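Local coordinates for oxidoreductase (Streptomyces globisporus, PDB 4R82), which reduces FAD with NADH and releases FADH2 by free diffusion to the halogenase and the monooxygenase of enediyne antibiotic C-1027 biosynthesis, at residues A[29-34]-A[166-171]; A[36-41]-A[124-129]; A[60-65]-A[151-156]; A[86-91]-A[160-165]. One frame throughout, in Å; residues are numbered along the deposited sequence. Where two conformers were deposited one is given.

Interaction 1 of 4, residues A[29-34]-A[166-171]. With FAD (flavin-adenine dinucleotide), chain K; NAD (nicotinamide-adenine-dinucleotide), chain C; ACT (acetate ion), chain G.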
# COMPACT_ATOMS: atom_id res chain seq x y z
N ASP A 29 -8.90 2.96 6.97
CA ASP A 29 -9.06 1.67 7.65
C ASP A 29 -7.96 0.66 7.28
O ASP A 29 -7.71 -0.27 8.04
CB ASP A 29 -10.44 1.06 7.40
CG ASP A 29 -11.54 1.78 8.13
OD1 ASP A 29 -11.29 2.29 9.25
OD2 ASP A 29 -12.66 1.80 7.60
N PHE A 30 -7.32 0.84 6.13
CA PHE A 30 -6.18 -0.00 5.78
C PHE A 30 -4.90 0.65 6.26
O PHE A 30 -4.52 1.72 5.77
CB PHE A 30 -6.13 -0.22 4.26
CG PHE A 30 -5.00 -1.12 3.83
CD1 PHE A 30 -5.12 -2.50 3.95
CD2 PHE A 30 -3.84 -0.60 3.29
CE1 PHE A 30 -4.10 -3.34 3.54
CE2 PHE A 30 -2.81 -1.43 2.88
CZ PHE A 30 -2.94 -2.81 3.02
N PRO A 31 -4.22 0.01 7.23
CA PRO A 31 -3.01 0.59 7.82
C PRO A 31 -1.84 0.53 6.85
O PRO A 31 -1.76 -0.40 6.05
CB PRO A 31 -2.70 -0.37 8.99
CG PRO A 31 -3.90 -1.25 9.14
CD PRO A 31 -4.58 -1.29 7.83
N THR A 32 -0.95 1.52 6.92
CA THR A 32 0.25 1.49 6.10
C THR A 32 1.43 2.04 6.89
O THR A 32 1.27 2.64 7.95
CB THR A 32 0.11 2.38 4.84
OG1 THR A 32 0.04 3.75 5.24
CG2 THR A 32 -1.15 2.05 4.04
N GLY A 33 2.63 1.88 6.33
CA GLY A 33 3.77 2.66 6.77
C GLY A 33 3.70 4.05 6.18
O GLY A 33 2.69 4.46 5.60
N VAL A 34 4.79 4.80 6.34
CA VAL A 34 4.88 6.15 5.80
C VAL A 34 6.24 6.29 5.16
O VAL A 34 7.24 5.89 5.76
CB VAL A 34 4.75 7.19 6.93
CG1 VAL A 34 4.76 8.60 6.35
CG2 VAL A 34 3.48 6.96 7.75
N LEU A 166 3.77 3.86 11.57
CA LEU A 166 2.49 3.45 11.02
C LEU A 166 1.56 4.65 10.87
O LEU A 166 1.68 5.64 11.61
CB LEU A 166 1.83 2.42 11.93
CG LEU A 166 2.66 1.16 12.14
CD1 LEU A 166 2.07 0.29 13.23
CD2 LEU A 166 2.70 0.40 10.83
N PHE A 167 0.63 4.54 9.92
CA PHE A 167 -0.40 5.54 9.67
C PHE A 167 -1.70 4.76 9.49
O PHE A 167 -1.81 3.90 8.60
CB PHE A 167 -0.05 6.30 8.39
CG PHE A 167 -1.02 7.40 8.01
CD1 PHE A 167 -1.37 8.39 8.92
CD2 PHE A 167 -1.51 7.48 6.71
CE1 PHE A 167 -2.24 9.41 8.55
CE2 PHE A 167 -2.39 8.49 6.35
CZ PHE A 167 -2.74 9.45 7.27
N SER A 168 -2.68 5.03 10.34
CA SER A 168 -3.93 4.29 10.29
C SER A 168 -5.02 5.14 10.92
O SER A 168 -4.79 5.80 11.94
CB SER A 168 -3.79 2.95 11.01
OG SER A 168 -5.00 2.20 10.97
N GLY A 169 -6.20 5.15 10.31
CA GLY A 169 -7.30 5.92 10.86
C GLY A 169 -6.99 7.41 10.90
O GLY A 169 -7.55 8.15 11.72
N GLY A 170 -6.11 7.84 10.00
CA GLY A 170 -5.73 9.24 9.91
C GLY A 170 -4.76 9.68 10.99
O GLY A 170 -4.52 10.88 11.16
N ARG A 171 -4.19 8.72 11.72
CA ARG A 171 -3.29 9.03 12.84
C ARG A 171 -1.99 8.28 12.70
O ARG A 171 -1.94 7.20 12.11
CB ARG A 171 -3.91 8.60 14.17
CG ARG A 171 -5.21 9.26 14.54
CD ARG A 171 -5.68 8.70 15.86
NE ARG A 171 -6.97 9.26 16.27
CZ ARG A 171 -7.11 10.45 16.84
NH1 ARG A 171 -8.32 10.88 17.19
NH2 ARG A 171 -6.05 11.22 17.04
N1 FAD K . 0.10 12.78 -1.22
C2 FAD K . 0.12 12.04 -2.32
O2 FAD K . -0.03 12.65 -3.55
N3 FAD K . 0.30 10.72 -2.31
C4 FAD K . 0.45 10.08 -1.13
O4 FAD K . 0.63 8.71 -1.10
C4X FAD K . 0.41 10.82 0.08
N5 FAD K . 0.54 10.17 1.28
C5X FAD K . 0.54 10.92 2.42
C6 FAD K . 0.69 10.24 3.66
C7 FAD K . 0.66 10.99 4.85
C7M FAD K . 0.83 10.28 6.21
C8 FAD K . 0.50 12.38 4.80
C8M FAD K . 0.49 13.16 6.10
C9 FAD K . 0.35 13.05 3.58
C9A FAD K . 0.37 12.31 2.37
N10 FAD K . 0.22 12.96 1.16
C10 FAD K . 0.24 12.21 0.02
C1' FAD K . 0.03 14.41 1.06
C2' FAD K . 1.31 15.17 0.78
O2' FAD K . 2.33 14.68 1.64
C3' FAD K . 1.09 16.64 1.13
O3' FAD K . 0.54 16.72 2.43
C4' FAD K . 0.09 17.27 0.21
O4' FAD K . 0.36 16.83 -1.09
C5' FAD K . 0.10 18.81 0.32
O5' FAD K . 1.24 19.44 -0.28
P FAD K . 1.77 19.05 -1.78
O1P FAD K . 2.42 20.26 -2.46
O2P FAD K . 0.58 18.60 -2.60
O3P FAD K . 2.78 17.95 -1.67
PA NAD C . -6.79 11.63 6.45
O1A NAD C . -5.87 12.62 5.74
O2A NAD C . -6.58 11.75 7.95
O5B NAD C . -6.37 10.18 6.03
C5B NAD C . -7.24 9.13 5.85
C4B NAD C . -7.06 8.35 4.62
O4B NAD C . -7.45 9.14 3.53
C3B NAD C . -5.64 8.00 4.41
O3B NAD C . -5.58 6.73 3.84
C2B NAD C . -5.17 8.98 3.44
O2B NAD C . -4.07 8.52 2.73
C1B NAD C . -6.34 9.14 2.58
N9A NAD C . -6.37 10.40 1.83
C8A NAD C . -6.40 11.65 2.33
N7A NAD C . -6.43 12.55 1.33
C5A NAD C . -6.41 11.86 0.17
C6A NAD C . -6.42 12.23 -1.18
N6A NAD C . -6.46 13.57 -1.54
N1A NAD C . -6.41 11.28 -2.12
C2A NAD C . -6.37 9.98 -1.80
N3A NAD C . -6.36 9.58 -0.51
C4A NAD C . -6.38 10.50 0.48
O3 NAD C . -8.30 11.96 6.12
C ACT G . -7.24 2.40 13.24
O ACT G . -8.36 2.33 13.79
OXT ACT G . -7.19 2.95 12.13
CH3 ACT G . -6.00 1.83 13.88
O HOH W 1 -7.10 -0.12 10.71
O HOH W 2 -4.07 4.39 6.47
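The loop 29-34 runs antiparallel to strand 166-168, and the two backbones are joined by a single beta bridge, T32 with F167, whose CA atoms stand 5.4 Å apart. Beyond S168 the chain reverses through a type I' turn into R171, a beta hairpin on which G169 and G170 take positive phi. In the bridge, T32 N donates to F167 O over 3.0 Å, close to straight and in the carbonyl plane; F167 N returns a 2.8 Å bond to T32 O, arriving nearly along the C=O axis. One water donates to both F30 O and F167 O and so extends the pairing, and a second spans D29 O and S168 OG.

T32 holds OG1 in the crowded position between its N and carbonyl carbon (chi1 68°), from where it donates 2.8 Å to G33 O on a lone pair. The same hydroxyl lies at the edge of the F167 ring and has a weak hydrogen bond to N50, a residue that binds FAD. V34 crosses F167 obliquely, its CG2 3.6 Å from F167 CB. D29 forms a salt bridge with R158 of the second subunit, so the contact lies at the dimer interface.

F167 sets CG anti to its backbone N (chi1 -179°), which carries the ring away from the loop and into the nucleotide pocket. The NAD ribose comes against this ring at CE2, with O2B at the edge in its plane, while the FAD methyl C7M sits over the ring centre, 3.7 Å from F167 CE2.

Interaction 2 of 4, residues A[36-41]-A[124-129]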
# COMPACT_ATOMS: atom_id res chain seq x y z
N VAL A 36 8.92 9.01 2.70
CA VAL A 36 9.10 10.30 2.04
C VAL A 36 9.67 9.97 0.68
O VAL A 36 10.70 9.29 0.57
CB VAL A 36 10.06 11.23 2.81
CG1 VAL A 36 10.31 12.51 2.01
CG2 VAL A 36 9.47 11.59 4.18
N VAL A 37 8.98 10.43 -0.36
CA VAL A 37 9.49 10.31 -1.72
C VAL A 37 10.33 11.54 -2.02
O VAL A 37 9.90 12.67 -1.74
CB VAL A 37 8.33 10.23 -2.72
CG1 VAL A 37 8.85 10.25 -4.16
CG2 VAL A 37 7.52 8.96 -2.48
N THR A 38 11.52 11.35 -2.59
CA THR A 38 12.36 12.49 -2.92
C THR A 38 12.85 12.44 -4.36
O THR A 38 12.93 11.36 -4.97
CB THR A 38 13.57 12.62 -1.98
OG1 THR A 38 14.33 11.41 -2.01
CG2 THR A 38 13.13 12.90 -0.55
N VAL A 39 13.17 13.61 -4.89
CA VAL A 39 13.79 13.72 -6.20
C VAL A 39 14.95 14.69 -6.13
O VAL A 39 15.02 15.54 -5.23
CB VAL A 39 12.79 14.22 -7.27
CG1 VAL A 39 11.67 13.22 -7.47
CG2 VAL A 39 12.23 15.59 -6.88
N GLY A 40 15.87 14.56 -7.09
CA GLY A 40 16.97 15.48 -7.23
C GLY A 40 16.62 16.52 -8.27
O GLY A 40 15.55 17.13 -8.21
N GLY A 41 17.51 16.74 -9.23
CA GLY A 41 17.28 17.76 -10.23
C GLY A 41 17.69 19.13 -9.73
O GLY A 41 18.33 19.26 -8.68
N PRO A 124 18.01 13.41 -2.23
CA PRO A 124 18.33 13.27 -0.81
C PRO A 124 17.61 12.07 -0.21
O PRO A 124 16.41 11.89 -0.44
CB PRO A 124 17.80 14.58 -0.20
CG PRO A 124 17.77 15.55 -1.35
CD PRO A 124 17.38 14.71 -2.54
N LEU A 125 18.33 11.24 0.55
CA LEU A 125 17.71 10.09 1.19
C LEU A 125 17.62 10.42 2.67
O LEU A 125 18.58 10.93 3.24
CB LEU A 125 18.59 8.85 1.00
CG LEU A 125 18.96 8.54 -0.45
CD1 LEU A 125 19.92 7.37 -0.53
CD2 LEU A 125 17.72 8.24 -1.22
N ILE A 126 16.47 10.18 3.30
CA ILE A 126 16.27 10.65 4.67
C ILE A 126 17.03 9.77 5.67
O ILE A 126 16.83 8.56 5.72
CB ILE A 126 14.77 10.68 5.04
CG1 ILE A 126 13.97 11.45 3.99
CG2 ILE A 126 14.58 11.32 6.41
CD1 ILE A 126 14.47 12.85 3.70
N ALA A 127 17.91 10.39 6.45
CA ALA A 127 18.69 9.64 7.43
C ALA A 127 17.76 9.09 8.50
O ALA A 127 16.74 9.70 8.81
CB ALA A 127 19.77 10.54 8.06
N GLY A 128 18.11 7.94 9.06
CA GLY A 128 17.29 7.35 10.11
C GLY A 128 16.18 6.45 9.61
O GLY A 128 15.46 5.85 10.41
N ALA A 129 16.04 6.35 8.29
CA ALA A 129 14.98 5.56 7.67
C ALA A 129 15.20 4.06 7.83
O ALA A 129 16.34 3.60 8.01
CB ALA A 129 14.89 5.91 6.19
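T38 turns OG1 into the crowded position between its backbone N and carbonyl carbon (chi1 56°), aiming the hydroxyl across at the neighbouring strand. I126, with CG1 beside its backbone N (chi1 -51°), brings that branch over toward V36. The elements so joined are strand 36-39 of the large antiparallel sheet and strand 124-126, which belongs to a separate two-stranded sheet with 115-117. Their short axes run nearly antiparallel, at 164°, but 7.0 Å apart, too far for a backbone ladder, so side chains bridge the gap.

The one polar link is the bond from T38 OG1 to P124 O, in the carbonyl plane. It gives the buried carbonyl a donor, and T38 CB and CG2 crowd the same oxygen from beside the hydroxyl. P124 comes against strand 36-39 with CD, 3.7 Å from V39 O. Further along, V36 CB meets I126 CG1 at 4.1 Å. I126 is held from its own backbone too: its N bonds to S85 OG and its O to H132 NE2, both on the large sheet. The tightest approach of the whole contact remains T38 OG1 to P124 O, at 2.6 Å.

Interaction 3 of 4, residues A[60-65]-A[151-156]. With FAD (flavin-adenine dinucleotide), chain K.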
# COMPACT_ATOMS: atom_id res chain seq x y z
N PRO A 60 12.20 -5.91 -10.58
CA PRO A 60 11.89 -5.42 -9.24
C PRO A 60 11.18 -4.07 -9.33
O PRO A 60 11.81 -3.05 -9.65
CB PRO A 60 13.27 -5.26 -8.59
CG PRO A 60 14.23 -5.12 -9.74
CD PRO A 60 13.64 -5.89 -10.88
N LEU A 61 9.88 -4.07 -9.06
CA LEU A 61 9.07 -2.86 -9.26
C LEU A 61 8.31 -2.44 -8.02
O LEU A 61 7.85 -3.28 -7.24
CB LEU A 61 8.04 -3.06 -10.38
CG LEU A 61 8.49 -3.52 -11.76
CD1 LEU A 61 7.29 -3.67 -12.67
CD2 LEU A 61 9.49 -2.51 -12.34
N VAL A 62 8.17 -1.13 -7.85
CA VAL A 62 7.31 -0.53 -6.82
C VAL A 62 6.48 0.55 -7.47
O VAL A 62 6.76 0.96 -8.59
CB VAL A 62 8.12 0.10 -5.67
CG1 VAL A 62 9.03 -0.94 -5.04
CG2 VAL A 62 8.96 1.29 -6.18
N LEU A 63 5.44 1.01 -6.78
CA LEU A 63 4.69 2.15 -7.30
C LEU A 63 4.40 3.15 -6.20
O LEU A 63 4.43 2.82 -5.01
CB LEU A 63 3.40 1.71 -8.03
CG LEU A 63 2.24 1.06 -7.27
CD1 LEU A 63 1.41 2.10 -6.50
CD2 LEU A 63 1.36 0.30 -8.26
N ILE A 64 4.14 4.39 -6.62
CA ILE A 64 3.59 5.41 -5.75
C ILE A 64 2.45 6.10 -6.49
O ILE A 64 2.43 6.13 -7.74
CB ILE A 64 4.64 6.45 -5.31
CG1 ILE A 64 5.34 7.06 -6.54
CG2 ILE A 64 5.68 5.82 -4.38
CD1 ILE A 64 6.38 8.13 -6.17
N CYS A 65 1.51 6.67 -5.74
CA CYS A 65 0.42 7.43 -6.34
C CYS A 65 0.55 8.85 -5.86
O CYS A 65 0.63 9.08 -4.65
CB CYS A 65 -0.93 6.88 -5.86
SG CYS A 65 -1.16 5.12 -6.27
N GLY A 151 8.06 2.39 -10.72
CA GLY A 151 9.50 2.52 -10.80
C GLY A 151 10.20 1.18 -10.66
O GLY A 151 9.71 0.30 -9.94
N GLU A 152 11.33 1.04 -11.34
CA GLU A 152 12.15 -0.16 -11.18
C GLU A 152 13.22 0.14 -10.13
O GLU A 152 13.90 1.17 -10.21
CB GLU A 152 12.77 -0.59 -12.51
CG GLU A 152 13.67 -1.83 -12.35
CD GLU A 152 14.15 -2.40 -13.66
OE1 GLU A 152 13.66 -1.97 -14.72
OE2 GLU A 152 15.03 -3.29 -13.62
N VAL A 153 13.37 -0.76 -9.15
CA VAL A 153 14.33 -0.57 -8.07
C VAL A 153 15.74 -0.78 -8.62
O VAL A 153 16.05 -1.86 -9.12
CB VAL A 153 14.08 -1.57 -6.93
CG1 VAL A 153 15.09 -1.35 -5.80
CG2 VAL A 153 12.64 -1.42 -6.40
N ILE A 154 16.56 0.28 -8.54
CA ILE A 154 17.93 0.23 -9.04
C ILE A 154 18.87 -0.20 -7.92
O ILE A 154 19.79 -1.01 -8.12
CB ILE A 154 18.40 1.60 -9.56
CG1 ILE A 154 17.45 2.10 -10.64
CG2 ILE A 154 19.84 1.53 -10.06
CD1 ILE A 154 17.16 1.08 -11.71
N THR A 155 18.64 0.34 -6.74
CA THR A 155 19.42 -0.07 -5.59
C THR A 155 18.59 0.15 -4.35
O THR A 155 17.62 0.91 -4.38
CB THR A 155 20.77 0.69 -5.48
OG1 THR A 155 21.59 0.09 -4.47
CG2 THR A 155 20.52 2.13 -5.12
N ALA A 156 18.93 -0.54 -3.28
CA ALA A 156 18.26 -0.30 -2.02
C ALA A 156 19.21 -0.60 -0.89
O ALA A 156 20.15 -1.39 -1.06
CB ALA A 156 16.98 -1.14 -1.91
N1 FAD K . 0.10 12.78 -1.22
C2 FAD K . 0.12 12.04 -2.32
O2 FAD K . -0.03 12.65 -3.55
N3 FAD K . 0.30 10.72 -2.31
C4 FAD K . 0.45 10.08 -1.13
O4 FAD K . 0.63 8.71 -1.10
C4X FAD K . 0.41 10.82 0.08
N5 FAD K . 0.54 10.17 1.28
C5X FAD K . 0.54 10.92 2.42
C6 FAD K . 0.69 10.24 3.66
C7 FAD K . 0.66 10.99 4.85
C7M FAD K . 0.83 10.28 6.21
C8 FAD K . 0.50 12.38 4.80
C8M FAD K . 0.49 13.16 6.10
C9 FAD K . 0.35 13.05 3.58
C9A FAD K . 0.37 12.31 2.37
N10 FAD K . 0.22 12.96 1.16
C10 FAD K . 0.24 12.21 0.02
C1' FAD K . 0.03 14.41 1.06
C2' FAD K . 1.31 15.17 0.78
O2' FAD K . 2.33 14.68 1.64
C3' FAD K . 1.09 16.64 1.13
O3' FAD K . 0.54 16.72 2.43
C4' FAD K . 0.09 17.27 0.21
O4' FAD K . 0.36 16.83 -1.09
C5' FAD K . 0.10 18.81 0.32
O5' FAD K . 1.24 19.44 -0.28
P FAD K . 1.77 19.05 -1.78
O1P FAD K . 2.42 20.26 -2.46
O2P FAD K . 0.58 18.60 -2.60
O3P FAD K . 2.78 17.95 -1.67
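Three backbone hydrogen bonds carry this contact. V62 and G151 exchange two of them: V62 N donates to G151 O at 3.0 Å, and G151 N returns a bond to V62 O at 2.9 Å, each running nearly along the C=O axis of its acceptor. The third, V153 N to P60 O, is shorter at 2.8 Å, and its donor stands above the carbonyl plane by 25°. Between them L61 and E152 form the non-hydrogen-bonded pair, where the chains draw in to 4.5 Å between CA atoms and CA-H groups point at carbonyl oxygens: E152 CA at P60 O, and L61 CA at G151 O.

This is an antiparallel ladder within the large sheet of the flavin reductase domain, joining strand 61-67 to strand 146-158. The short segment axes meet at 125°; 151-156 swings off beyond V153, while I64 carries the pairing on with F149. At the far end, C65 O accepts a nearly straight bond from N3 of the flavin, 2.9 Å away.

The end of L61 leans to the partner strand, CD2 lying 3.8 Å from E152 CB. E152 sets CG anti to its backbone N (chi1 179°), runs on extended and crosses P60 obliquely, CG 3.5 Å from P60 O. V62 and V153 meet at about a right angle, CG1 of V62 against CG2 of V153. F27 of the second subunit packs on V62. Past V153, I154 and T155 both face E134 in a classic beta bulge, and A156 pairs with a strand of the second subunit.

Interaction 4 of 4, residues A[86-91]-A[160-165]. With ACT (acetate ion), chain H.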
# COMPACT_ATOMS: atom_id res chain seq x y z
N VAL A 86 11.67 4.86 3.63
CA VAL A 86 10.64 4.31 4.51
C VAL A 86 10.92 4.79 5.93
O VAL A 86 11.97 4.48 6.50
CB VAL A 86 10.65 2.79 4.49
CG1 VAL A 86 9.64 2.24 5.51
CG2 VAL A 86 10.35 2.28 3.08
N LEU A 87 10.00 5.55 6.49
CA LEU A 87 10.26 6.21 7.77
C LEU A 87 10.19 5.26 8.95
O LEU A 87 9.31 4.41 9.02
CB LEU A 87 9.32 7.40 7.99
CG LEU A 87 9.46 8.56 6.99
CD1 LEU A 87 8.50 9.70 7.38
CD2 LEU A 87 10.91 9.05 6.92
N GLU A 88 11.14 5.44 9.86
CA GLU A 88 11.25 4.66 11.07
C GLU A 88 10.28 5.17 12.15
O GLU A 88 9.79 6.29 12.07
CB GLU A 88 12.71 4.72 11.53
CG GLU A 88 13.09 3.91 12.74
CD GLU A 88 12.87 4.67 14.03
OE1 GLU A 88 12.86 5.92 13.96
OE2 GLU A 88 12.71 4.03 15.09
N ALA A 89 10.02 4.33 13.15
CA ALA A 89 9.03 4.59 14.18
C ALA A 89 9.09 5.97 14.83
O ALA A 89 8.05 6.52 15.21
CB ALA A 89 9.08 3.51 15.25
N GLY A 90 10.28 6.53 14.99
CA GLY A 90 10.40 7.82 15.66
C GLY A 90 10.51 9.05 14.76
O GLY A 90 10.96 10.11 15.19
N GLN A 91 10.09 8.91 13.51
CA GLN A 91 10.26 9.99 12.54
C GLN A 91 8.98 10.73 12.17
O GLN A 91 8.82 11.19 11.04
CB GLN A 91 10.93 9.46 11.28
CG GLN A 91 12.34 8.93 11.54
CD GLN A 91 13.07 8.61 10.27
OE1 GLN A 91 12.69 7.70 9.53
NE2 GLN A 91 14.12 9.39 9.98
N PRO A 160 18.40 -3.18 9.39
CA PRO A 160 17.55 -4.21 9.98
C PRO A 160 17.08 -3.91 11.41
O PRO A 160 16.03 -4.41 11.81
CB PRO A 160 18.44 -5.45 9.97
CG PRO A 160 19.36 -5.21 8.81
CD PRO A 160 19.64 -3.73 8.82
N ALA A 161 17.84 -3.12 12.17
CA ALA A 161 17.47 -2.88 13.56
C ALA A 161 16.26 -1.94 13.67
O ALA A 161 15.60 -1.89 14.71
CB ALA A 161 18.65 -2.32 14.34
N ARG A 162 15.99 -1.22 12.58
CA ARG A 162 14.91 -0.22 12.57
C ARG A 162 13.57 -0.81 12.16
O ARG A 162 13.51 -1.77 11.38
CB ARG A 162 15.26 0.94 11.64
CG ARG A 162 16.50 1.73 12.10
CD ARG A 162 16.91 2.78 11.07
NE ARG A 162 18.11 3.48 11.53
CZ ARG A 162 18.90 4.23 10.77
NH1 ARG A 162 19.96 4.84 11.30
NH2 ARG A 162 18.64 4.39 9.48
N GLU A 163 12.49 -0.20 12.65
CA GLU A 163 11.14 -0.65 12.35
C GLU A 163 10.31 0.56 11.91
O GLU A 163 10.49 1.65 12.45
CB GLU A 163 10.56 -1.25 13.62
CG GLU A 163 9.21 -1.89 13.51
CD GLU A 163 8.99 -2.89 14.62
OE1 GLU A 163 9.31 -4.08 14.41
OE2 GLU A 163 8.53 -2.48 15.71
N GLY A 164 9.41 0.38 10.95
CA GLY A 164 8.66 1.50 10.39
C GLY A 164 7.59 2.13 11.28
O GLY A 164 7.03 1.49 12.17
N MSE A 165 7.33 3.42 11.05
CA MSE A 165 6.19 4.05 11.69
C MSE A 165 4.93 3.62 10.96
O MSE A 165 5.01 3.05 9.86
CB MSE A 165 6.34 5.58 11.71
CG MSE A 165 6.47 6.23 10.36
SE MSE A 165 6.59 8.20 10.50
CE MSE A 165 4.97 8.51 11.49
C ACT H . 13.05 13.08 12.04
O ACT H . 11.84 12.84 12.31
OXT ACT H . 13.81 12.09 11.93
CH3 ACT H . 13.54 14.48 11.86
O HOH W 3 6.88 3.22 7.76
O HOH W 4 12.52 1.29 14.99
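Two backbone hydrogen bonds tie these loops together. M165 N, of a selenomethionine, donates to L87 O over 3.0 Å from 30° above the carbonyl plane, while A89 N reaches E163 O at 2.8 Å, in its carbonyl plane but bent at the hydrogen (139°). E88 and G164 lie between them, a single backbone bridge with CA atoms 4.1 Å apart. M165 has the largest share of the contact: CG is in the crowded position between N and the carbonyl carbon (chi1 59°), so the chain runs alongside L87, and SE rests 3.8 Å from L87 CB.

The E88 and R162 side chains cross at about a right angle, CG of E88 against CB of R162. The guanidinium of R162 turns away to A129 O and to W159 (cation-pi), and the E163 carboxylate to R173 of the second subunit; the E88 carboxylate stays by its own loop. One water accepts from E163 N and donates to E88 OE2.

Behind this shell, a type I turn from E88 to Q91 shapes the first loop. Q91 OE1 takes E88 N on a lone pair at 2.8 Å, and E88 OE1 accepts G90 N from above its carboxylate plane. Q91 is the N-cap residue of helix 92-97, whose A95 packs on both L87 and M165; strand 81-86 enters the first loop, and the second links strand 146-158 to strand 166-168.

How the interactions relate
Interactions 2 and 3 both reach the large antiparallel sheet and meet where V37 CG1 packs on I64 CD1. Interaction 3 is a true ladder of backbone bonds inside that sheet, whereas interaction 2 attaches a separate small sheet through side chains. Interaction 1 joins a loop to a short strand and interaction 4 joins two loops, each by one bridge; V34 links them through L87 and M165. Interaction 4 is partly buried and the others are buried, interaction 1 with both FAD and NAD against it. Interactions 1 and 3 approach the same FAD differently, by a ring under its methyl and by a carbonyl at N3. Interactions 1, 3 and 4 touch the second subunit; R162 bonds to A129, joining 4 to 2.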